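Local coordinates for protein methionine-R-sulfoxide reductase (Neisseria meningitidis, PDB 3MMH) that reduces the R form of free methionine sulfoxide to methionine, using a substrate pocket built on a GAF-type domain, at residues Glu63-Pro68 against Cys75-Phe80; Arg114-Val119 against Val130-Ser135. One frame throughout, in Å; residues are numbered along the deposited sequence.

Contact 1: Glu63-Pro68 against Cys75-Phe80. With SME (methionine sulfoxide), chain C.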
ATOM      1  N   GLU A  63       6.790   5.584  18.048  1.00 14.52           N
ATOM      2  CA  GLU A  63       7.304   4.792  16.947  1.00 12.43           C
ATOM      3  C   GLU A  63       6.678   5.249  15.641  1.00 12.03           C
ATOM      4  O   GLU A  63       5.529   5.723  15.613  1.00 13.63           O
ATOM      5  CB  GLU A  63       6.927   3.295  17.145  1.00 13.77           C
ATOM      6  CG  GLU A  63       7.581   2.637  18.320  1.00 16.26           C
ATOM      7  CD  GLU A  63       7.089   1.306  18.700  1.00 20.87           C
ATOM      8  OE1 GLU A  63       5.961   0.950  18.479  1.00 24.47           O
ATOM      9  OE2 GLU A  63       7.850   0.631  19.418  1.00 29.17           O
ATOM     10  N   LEU A  64       7.409   5.030  14.554  1.00 10.82           N
ATOM     11  CA  LEU A  64       6.879   5.079  13.203  1.00 10.84           C
ATOM     12  C   LEU A  64       6.195   3.733  12.932  1.00 11.46           C
ATOM     13  O   LEU A  64       6.790   2.683  13.201  1.00 13.05           O
ATOM     14  CB  LEU A  64       7.987   5.310  12.233  1.00 10.51           C
ATOM     15  CG  LEU A  64       8.575   6.740  12.189  1.00 11.75           C
ATOM     16  CD1 LEU A  64       9.890   6.807  11.473  1.00 13.36           C
ATOM     17  CD2 LEU A  64       7.543   7.726  11.559  1.00 12.75           C
ATOM     18  N   VAL A  65       4.989   3.748  12.382  1.00 10.19           N
ATOM     19  CA  VAL A  65       4.185   2.591  12.082  0.50  9.43           C
ATOM     20  C   VAL A  65       3.952   2.510  10.561  1.00  9.18           C
ATOM     21  O   VAL A  65       3.570   3.494   9.923  1.00 10.14           O
ATOM     22  CB  VAL A  65       2.847   2.739  12.823  0.50  9.96           C
ATOM     23  CG1 VAL A  65       1.932   1.565  12.554  0.50 11.65           C
ATOM     24  CG2 VAL A  65       3.114   2.798  14.366  0.50  8.39           C
ATOM     25  N   LEU A  66       4.170   1.356   9.967  1.00  9.30           N
ATOM     26  CA  LEU A  66       4.065   1.132   8.573  1.00  9.91           C
ATOM     27  C   LEU A  66       2.709   1.502   8.053  1.00  9.31           C
ATOM     28  O   LEU A  66       1.684   1.139   8.629  1.00  9.99           O
ATOM     29  CB  LEU A  66       4.349  -0.352   8.276  1.00 10.76           C
ATOM     30  CG  LEU A  66       4.388  -0.813   6.803  1.00 11.02           C
ATOM     31  CD1 LEU A  66       5.478  -0.078   6.054  1.00 11.53           C
ATOM     32  CD2 LEU A  66       4.596  -2.361   6.891  1.00 13.66           C
ATOM     33  N   ALA A  67       2.661   2.216   6.941  1.00  9.10           N
ATOM     34  CA  ALA A  67       1.469   2.715   6.274  1.00  8.94           C
ATOM     35  C   ALA A  67       1.497   2.179   4.842  1.00  8.49           C
ATOM     36  O   ALA A  67       2.278   1.282   4.539  1.00  9.24           O
ATOM     37  CB  ALA A  67       1.341   4.210   6.489  1.00 11.04           C
ATOM     38  N   PRO A  68       0.771   2.757   3.867  1.00  8.15           N
ATOM     39  CA  PRO A  68       0.858   2.208   2.502  1.00  8.45           C
ATOM     40  C   PRO A  68       2.268   2.218   1.928  1.00  7.83           C
ATOM     41  O   PRO A  68       3.019   3.170   2.140  1.00  8.69           O
ATOM     42  CB  PRO A  68      -0.120   3.058   1.736  1.00  8.24           C
ATOM     43  CG  PRO A  68      -1.183   3.434   2.714  1.00  9.97           C
ATOM     44  CD  PRO A  68      -0.375   3.685   3.993  1.00  9.46           C
ATOM     45  N   CYS A  75       9.293  -4.111   7.976  1.00 13.76           N
ATOM     46  CA  CYS A  75       9.152  -3.892   9.432  0.60 12.79           C
ATOM     47  C   CYS A  75       7.957  -3.069   9.714  1.00 12.41           C
ATOM     48  O   CYS A  75       7.779  -2.043   9.055  1.00 13.16           O
ATOM     49  CB  CYS A  75      10.361  -3.148  10.043  0.60 13.44           C
ATOM     50  SG  CYS A  75      12.020  -3.856   9.637  0.60 16.45           S
ATOM     51  N   THR A  76       7.139  -3.378  10.714  1.00 11.91           N
ATOM     52  CA  THR A  76       5.974  -2.575  11.011  1.00 12.26           C
ATOM     53  C   THR A  76       6.209  -1.381  11.895  1.00 12.17           C
ATOM     54  O   THR A  76       5.416  -0.478  11.853  1.00 13.68           O
ATOM     55  CB  THR A  76       4.761  -3.371  11.473  1.00 13.08           C
ATOM     56  OG1 THR A  76       5.077  -3.920  12.752  1.00 14.89           O
ATOM     57  CG2 THR A  76       4.378  -4.479  10.457  1.00 15.30           C
ATOM     58  N   ARG A  77       7.286  -1.407  12.649  1.00 11.95           N
ATOM     59  CA  ARG A  77       7.586  -0.429  13.665  1.00 12.72           C
ATOM     60  C   ARG A  77       9.021  -0.013  13.689  1.00 12.74           C
ATOM     61  O   ARG A  77       9.854  -0.820  13.704  1.00 16.40           O
ATOM     62  CB  ARG A  77       7.140  -0.903  15.061  1.00 16.62           C
ATOM     63  CG  ARG A  77       5.625  -0.867  15.182  1.00 21.02           C
ATOM     64  CD  ARG A  77       5.017  -1.322  16.439  1.00 25.10           C
ATOM     65  NE  ARG A  77       3.560  -1.178  16.291  1.00 25.38           N
ATOM     66  CZ  ARG A  77       2.769  -0.186  16.687  1.00 20.63           C
ATOM     67  NH1 ARG A  77       3.244   0.861  17.325  1.00 21.08           N
ATOM     68  NH2 ARG A  77       1.469  -0.280  16.460  1.00 22.83           N
ATOM     69  N   ILE A  78       9.280   1.283  13.696  1.00 12.22           N
ATOM     70  CA  ILE A  78      10.641   1.845  13.791  0.50 12.46           C
ATOM     71  C   ILE A  78      10.633   2.848  14.976  1.00 12.81           C
ATOM     72  O   ILE A  78       9.943   3.850  14.931  1.00 13.53           O
ATOM     73  CB  ILE A  78      11.081   2.513  12.465  0.50 12.83           C
ATOM     74  CG1 ILE A  78      11.072   1.486  11.310  0.50 13.23           C
ATOM     75  CG2 ILE A  78      12.504   3.071  12.616  0.50 14.12           C
ATOM     76  CD1 ILE A  78      11.275   2.106   9.986  0.50 11.22           C
ATOM     77  N   PRO A  79      11.426   2.585  16.008  1.00 13.31           N
ATOM     78  CA  PRO A  79      11.493   3.520  17.109  1.00 14.33           C
ATOM     79  C   PRO A  79      12.013   4.898  16.695  1.00 13.58           C
ATOM     80  O   PRO A  79      12.937   4.992  15.871  1.00 12.57           O
ATOM     81  CB  PRO A  79      12.423   2.849  18.116  1.00 14.75           C
ATOM     82  CG  PRO A  79      12.422   1.438  17.739  1.00 17.33           C
ATOM     83  CD  PRO A  79      12.238   1.382  16.269  1.00 15.16           C
ATOM     84  N   PHE A  80      11.554   5.930  17.429  1.00 14.02           N
ATOM     85  CA  PHE A  80      12.167   7.256  17.296  1.00 14.42           C
ATOM     86  C   PHE A  80      13.695   7.141  17.352  1.00 13.01           C
ATOM     87  O   PHE A  80      14.227   6.508  18.249  1.00 14.66           O
ATOM     88  CB  PHE A  80      11.709   8.153  18.465  1.00 15.05           C
ATOM     89  CG  PHE A  80      12.310   9.503  18.455  1.00 14.98           C
ATOM     90  CD1 PHE A  80      11.830  10.469  17.623  1.00 18.64           C
ATOM     91  CD2 PHE A  80      13.434   9.788  19.228  1.00 17.99           C
ATOM     92  CE1 PHE A  80      12.390  11.699  17.577  1.00 20.60           C
ATOM     93  CE2 PHE A  80      14.047  11.007  19.161  1.00 20.50           C
ATOM     94  CZ  PHE A  80      13.550  12.004  18.343  1.00 20.93           C
TER
HETATM   95  N   SME C 168      15.715   1.188   6.043  1.00 13.70           N
HETATM   96  CA  SME C 168      14.763   1.859   6.960  1.00 13.31           C
HETATM   97  CB  SME C 168      13.647   0.920   7.462  1.00 14.55           C
HETATM   98  CG  SME C 168      12.421   0.793   6.543  1.00 14.03           C
HETATM   99  S   SME C 168      12.688  -0.296   5.203  1.00 20.21           S
HETATM  100  OE  SME C 168      13.934  -0.263   4.460  1.00 26.51           O
HETATM  101  CE  SME C 168      11.173  -0.116   4.357  1.00 14.89           C
HETATM  102  C   SME C 168      15.503   2.518   8.091  1.00 13.49           C
HETATM  103  O   SME C 168      14.843   3.202   8.886  1.00 13.58           O
HETATM  104  OXT SME C 168      16.783   2.381   8.172  1.00 14.17           O
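The guanidinium of R77 carries V65 over one face and E63 at its edge. Methyl CG2 of V65 sits off-centre above the plane, 3.5 Å from NH1 of R77. At the edge, OE1 of E63 lies close to the guanidinium plane and forms a salt bridge with NH1 at 3.0 Å, the N-H pointing at it nearly straight (162°). Carboxylate and guanidinium planes are turned 54° apart, and NH1 meets OE1 nearly along its C-O axis. The same OE1 takes a hydrogen bond from S61, while NE of R77 reaches E29 of the second subunit in a further salt bridge, so the arginine ties the hairpin to its dimer partner.

This diagonal pairing rests on antiparallel register. L64 and I78 are the hydrogen-bonded pair, L64 N to I78 O at 2.8 Å and I78 N to L64 O at 2.9 Å, and L66 N continues the pattern to T76 O. On their face the CB atoms of L64 and I78 meet at 4.2 Å. With CG1 anti to the carbonyl carbon (chi1 -60°) and the chain extended to CD1, I78 brings CD1 to 3.7 Å from CB of methionine sulfoxide. V65 and I78 each adopt two conformers, so the contacts of their side-chain tips hold for one of them. Helix 83-91 covers the L64 and I78 side, and strand 51-58 flanks 63-67 across from 77-79, outermost within this chain.

Contact 2: Arg114-Val119 against Val130-Ser135; sequences RSEIVV and VLDADS. With SME (methionine sulfoxide), chain C; ACT (acetate ion), chain M.
R114 and S115 both face S135, a classic beta bulge at which S135 O accepts two backbone bonds, from R114 N at 2.8 Å and from S115 N at 3.2 Å. The strands 115-119 and 130-135 run antiparallel, 170° apart in direction, with S115 and S135, I117 and A133, then V119 and L131, as hydrogen-bonded pairs. E116 with D134 and V118 with D132 alternate with them as non-hydrogen-bonded pairs, and their side chains share one face. These are neighbouring strands of the antiparallel GAF sheet, joined as a hairpin, and the acidic face forms part of the methionine sulfoxide pocket. E116 stands with CG anti to the backbone N (chi1 -179°) and its chain extended, which carries the carboxylate to the substrate. There the amino N of methionine sulfoxide bonds to OE1 of E116 at 2.9 Å and, weakly, to OE2. D132 crosses the E116 side chain at about a right angle, its OD1 2.5 Å from OE2 of E116, with the two carboxylate planes 54° apart. The other oxygen, D132 OD2, approaches methyl CE of the substrate at 3.4 Å. D134 lies alongside E116, pointing the same way, though it is modelled in two conformers. Farther along, V118 sets CG2 against D132 OD1 (3.2 Å) and CG1 against V130 CB (3.5 Å), beneath helix 83-91. On the reverse face, I117, V119 and L131 pack against helix 143-165. S135 OG donates to OXT of an acetate ion, probably from the crystallisation liquor, at 2.7 Å.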
ATOM      1  N   ARG A 114      20.242  -1.424  -0.976  1.00 15.42           N
ATOM      2  CA  ARG A 114      21.568  -0.825  -0.972  1.00 15.47           C
ATOM      3  C   ARG A 114      21.635   0.687  -0.820  1.00 14.58           C
ATOM      4  O   ARG A 114      22.676   1.211  -0.380  1.00 16.21           O
ATOM      5  CB  ARG A 114      22.384  -1.279  -2.186  1.00 17.05           C
ATOM      6  CG  ARG A 114      22.542  -2.842  -2.258  1.00 21.79           C
ATOM      7  CD  ARG A 114      23.587  -3.328  -3.208  1.00 26.35           C
ATOM      8  NE  ARG A 114      24.907  -2.984  -2.648  1.00 29.00           N
ATOM      9  CZ  ARG A 114      26.044  -3.150  -3.331  0.60 28.10           C
ATOM     10  NH1 ARG A 114      26.005  -3.574  -4.581  0.60 28.96           N
ATOM     11  NH2 ARG A 114      27.166  -2.820  -2.753  0.60 28.89           N
ATOM     12  N   SER A 115      20.586   1.402  -1.156  1.00 13.18           N
ATOM     13  CA  SER A 115      20.569   2.838  -0.978  1.00 12.66           C
ATOM     14  C   SER A 115      19.163   3.276  -0.619  1.00 11.03           C
ATOM     15  O   SER A 115      18.220   2.498  -0.821  1.00 11.81           O
ATOM     16  CB  SER A 115      21.095   3.576  -2.210  1.00 13.08           C
ATOM     17  OG  SER A 115      20.293   3.398  -3.362  1.00 14.02           O
ATOM     18  N   GLU A 116      18.984   4.439  -0.034  1.00 10.83           N
ATOM     19  CA  GLU A 116      17.718   4.862   0.541  1.00 10.54           C
ATOM     20  C   GLU A 116      17.629   6.378   0.615  1.00 10.59           C
ATOM     21  O   GLU A 116      18.659   7.087   0.728  1.00 12.19           O
ATOM     22  CB  GLU A 116      17.635   4.274   1.956  1.00 11.27           C
ATOM     23  CG  GLU A 116      16.398   4.537   2.766  1.00 11.60           C
ATOM     24  CD  GLU A 116      16.261   3.751   4.004  1.00 11.55           C
ATOM     25  OE1 GLU A 116      17.177   3.094   4.458  1.00 14.87           O
ATOM     26  OE2 GLU A 116      15.175   3.814   4.676  1.00 13.80           O
ATOM     27  N   ILE A 117      16.420   6.875   0.653  1.00  9.70           N
ATOM     28  CA  ILE A 117      16.140   8.289   1.006  1.00  9.84           C
ATOM     29  C   ILE A 117      14.895   8.319   1.902  1.00  8.81           C
ATOM     30  O   ILE A 117      13.957   7.560   1.650  1.00  9.45           O
ATOM     31  CB  ILE A 117      15.905   9.161  -0.222  1.00  9.95           C
ATOM     32  CG1 ILE A 117      15.763  10.628   0.161  1.00 10.72           C
ATOM     33  CG2 ILE A 117      14.780   8.667  -1.093  1.00 11.40           C
ATOM     34  CD1 ILE A 117      15.821  11.610  -1.045  1.00 13.13           C
ATOM     35  N   VAL A 118      14.934   9.137   2.925  1.00  9.08           N
ATOM     36  CA  VAL A 118      13.810   9.381   3.799  1.00  9.01           C
ATOM     37  C   VAL A 118      13.499  10.858   3.846  1.00  9.24           C
ATOM     38  O   VAL A 118      14.394  11.643   4.161  1.00 10.82           O
ATOM     39  CB  VAL A 118      14.038   8.822   5.205  1.00  9.68           C
ATOM     40  CG1 VAL A 118      12.809   9.103   6.090  1.00 11.54           C
ATOM     41  CG2 VAL A 118      14.369   7.320   5.139  1.00 12.28           C
ATOM     42  N   VAL A 119      12.256  11.234   3.606  1.00  9.41           N
ATOM     43  CA  VAL A 119      11.809  12.616   3.653  1.00 10.39           C
ATOM     44  C   VAL A 119      10.683  12.738   4.719  1.00  9.74           C
ATOM     45  O   VAL A 119       9.642  12.106   4.580  1.00 10.18           O
ATOM     46  CB  VAL A 119      11.287  13.105   2.292  1.00 10.12           C
ATOM     47  CG1 VAL A 119      10.751  14.545   2.389  1.00 12.51           C
ATOM     48  CG2 VAL A 119      12.312  12.938   1.244  1.00 12.07           C
ATOM     49  N   VAL A 130       7.005   9.762   7.578  1.00  9.26           N
ATOM     50  CA  VAL A 130       8.072   9.854   6.608  1.00  9.45           C
ATOM     51  C   VAL A 130       7.665   9.145   5.325  1.00  8.77           C
ATOM     52  O   VAL A 130       6.909   8.159   5.351  1.00  9.06           O
ATOM     53  CB  VAL A 130       9.415   9.322   7.105  1.00 10.83           C
ATOM     54  CG1 VAL A 130       9.901  10.008   8.415  1.00 12.41           C
ATOM     55  CG2 VAL A 130       9.380   7.779   7.304  1.00 11.30           C
ATOM     56  N   LEU A 131       8.212   9.635   4.220  1.00  9.06           N
ATOM     57  CA  LEU A 131       8.321   8.944   2.940  1.00  8.19           C
ATOM     58  C   LEU A 131       9.658   8.233   2.870  1.00  9.23           C
ATOM     59  O   LEU A 131      10.663   8.907   3.057  1.00 10.82           O
ATOM     60  CB  LEU A 131       8.125   9.926   1.813  1.00  9.84           C
ATOM     61  CG  LEU A 131       8.019   9.418   0.377  1.00 12.23           C
ATOM     62  CD1 LEU A 131       7.399  10.516  -0.560  1.00 14.12           C
ATOM     63  CD2 LEU A 131       9.266   8.863  -0.174  1.00 15.03           C
ATOM     64  N   ASP A 132       9.644   6.953   2.656  1.00  8.90           N
ATOM     65  CA  ASP A 132      10.874   6.192   2.543  1.00  8.87           C
ATOM     66  C   ASP A 132      10.910   5.505   1.175  1.00  9.05           C
ATOM     67  O   ASP A 132       9.926   4.901   0.749  1.00  9.65           O
ATOM     68  CB  ASP A 132      10.910   5.090   3.635  1.00 10.52           C
ATOM     69  CG  ASP A 132      12.134   4.268   3.569  1.00 12.07           C
ATOM     70  OD1 ASP A 132      13.195   4.810   3.514  1.00 13.30           O
ATOM     71  OD2 ASP A 132      12.055   3.053   3.713  1.00 20.31           O
ATOM     72  N   ALA A 133      12.058   5.570   0.526  1.00  8.61           N
ATOM     73  CA  ALA A 133      12.286   4.892  -0.742  1.00  8.04           C
ATOM     74  C   ALA A 133      13.642   4.163  -0.684  1.00  9.10           C
ATOM     75  O   ALA A 133      14.599   4.723  -0.143  1.00  9.66           O
ATOM     76  CB  ALA A 133      12.218   5.766  -1.941  1.00 10.11           C
ATOM     77  N   ASP A 134      13.648   2.959  -1.255  0.50  8.69           N
ATOM     78  CA  ASP A 134      14.813   2.101  -1.183  0.50  8.78           C
ATOM     79  C   ASP A 134      15.100   1.514  -2.568  0.50  7.40           C
ATOM     80  O   ASP A 134      14.197   1.318  -3.364  0.50  6.44           O
ATOM     81  CB  ASP A 134      14.634   0.991  -0.090  0.50  9.90           C
ATOM     82  CG  ASP A 134      14.287   1.550   1.258  0.50 11.37           C
ATOM     83  OD1 ASP A 134      15.220   1.757   2.044  0.50 10.44           O
ATOM     84  OD2 ASP A 134      13.059   1.778   1.482  0.50 11.36           O
ATOM     85  N   SER A 135      16.367   1.262  -2.834  1.00 10.01           N
ATOM     86  CA  SER A 135      16.827   0.709  -4.116  1.00 10.55           C
ATOM     87  C   SER A 135      17.809  -0.432  -3.858  1.00 11.59           C
ATOM     88  O   SER A 135      18.580  -0.388  -2.910  1.00 12.83           O
ATOM     89  CB  SER A 135      17.523   1.780  -4.901  1.00 11.36           C
ATOM     90  OG  SER A 135      17.996   1.247  -6.147  1.00 13.02           O
TER
HETATM   91  N   SME C 168      15.715   1.188   6.043  1.00 13.70           N
HETATM   92  CA  SME C 168      14.763   1.859   6.960  1.00 13.31           C
HETATM   93  CB  SME C 168      13.647   0.920   7.462  1.00 14.55           C
HETATM   94  CG  SME C 168      12.421   0.793   6.543  1.00 14.03           C
HETATM   95  S   SME C 168      12.688  -0.296   5.203  1.00 20.21           S
HETATM   96  OE  SME C 168      13.934  -0.263   4.460  1.00 26.51           O
HETATM   97  CE  SME C 168      11.173  -0.116   4.357  1.00 14.89           C
HETATM   98  C   SME C 168      15.503   2.518   8.091  1.00 13.49           C
HETATM   99  O   SME C 168      14.843   3.202   8.886  1.00 13.58           O
HETATM  100  OXT SME C 168      16.783   2.381   8.172  1.00 14.17           O
HETATM  101  C   ACT M 178      15.619  -0.562  -7.722  0.90 19.78           C
HETATM  102  O   ACT M 178      16.039  -1.509  -6.990  0.90 19.42           O
HETATM  103  OXT ACT M 178      15.741   0.665  -7.443  0.90 18.10           O
HETATM  104  CH3 ACT M 178      15.075  -0.990  -9.061  0.90 20.20           C

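From the N terminus, the chain passes two helices and strand 51-58 before contact 1 closes the first loop, with six residues between its segments, where strand 63-70 returns as 77-79. Helix 83-91, strand 95-97 and the segment bearing C109 follow; the disulfide from C75 of contact 1 reaches into that segment. Contact 2 then closes a second hairpin, with ten residues between its segments, before helix 143-165. The two contacts come in series, neither nesting nor crossing. Strand 51-58 joins them within one sheet, lying between 63-70 and 126-135. Their centres are about 14 Å apart, and both touch the bound methionine sulfoxide, one with an apolar side chain and the other with acidic ones.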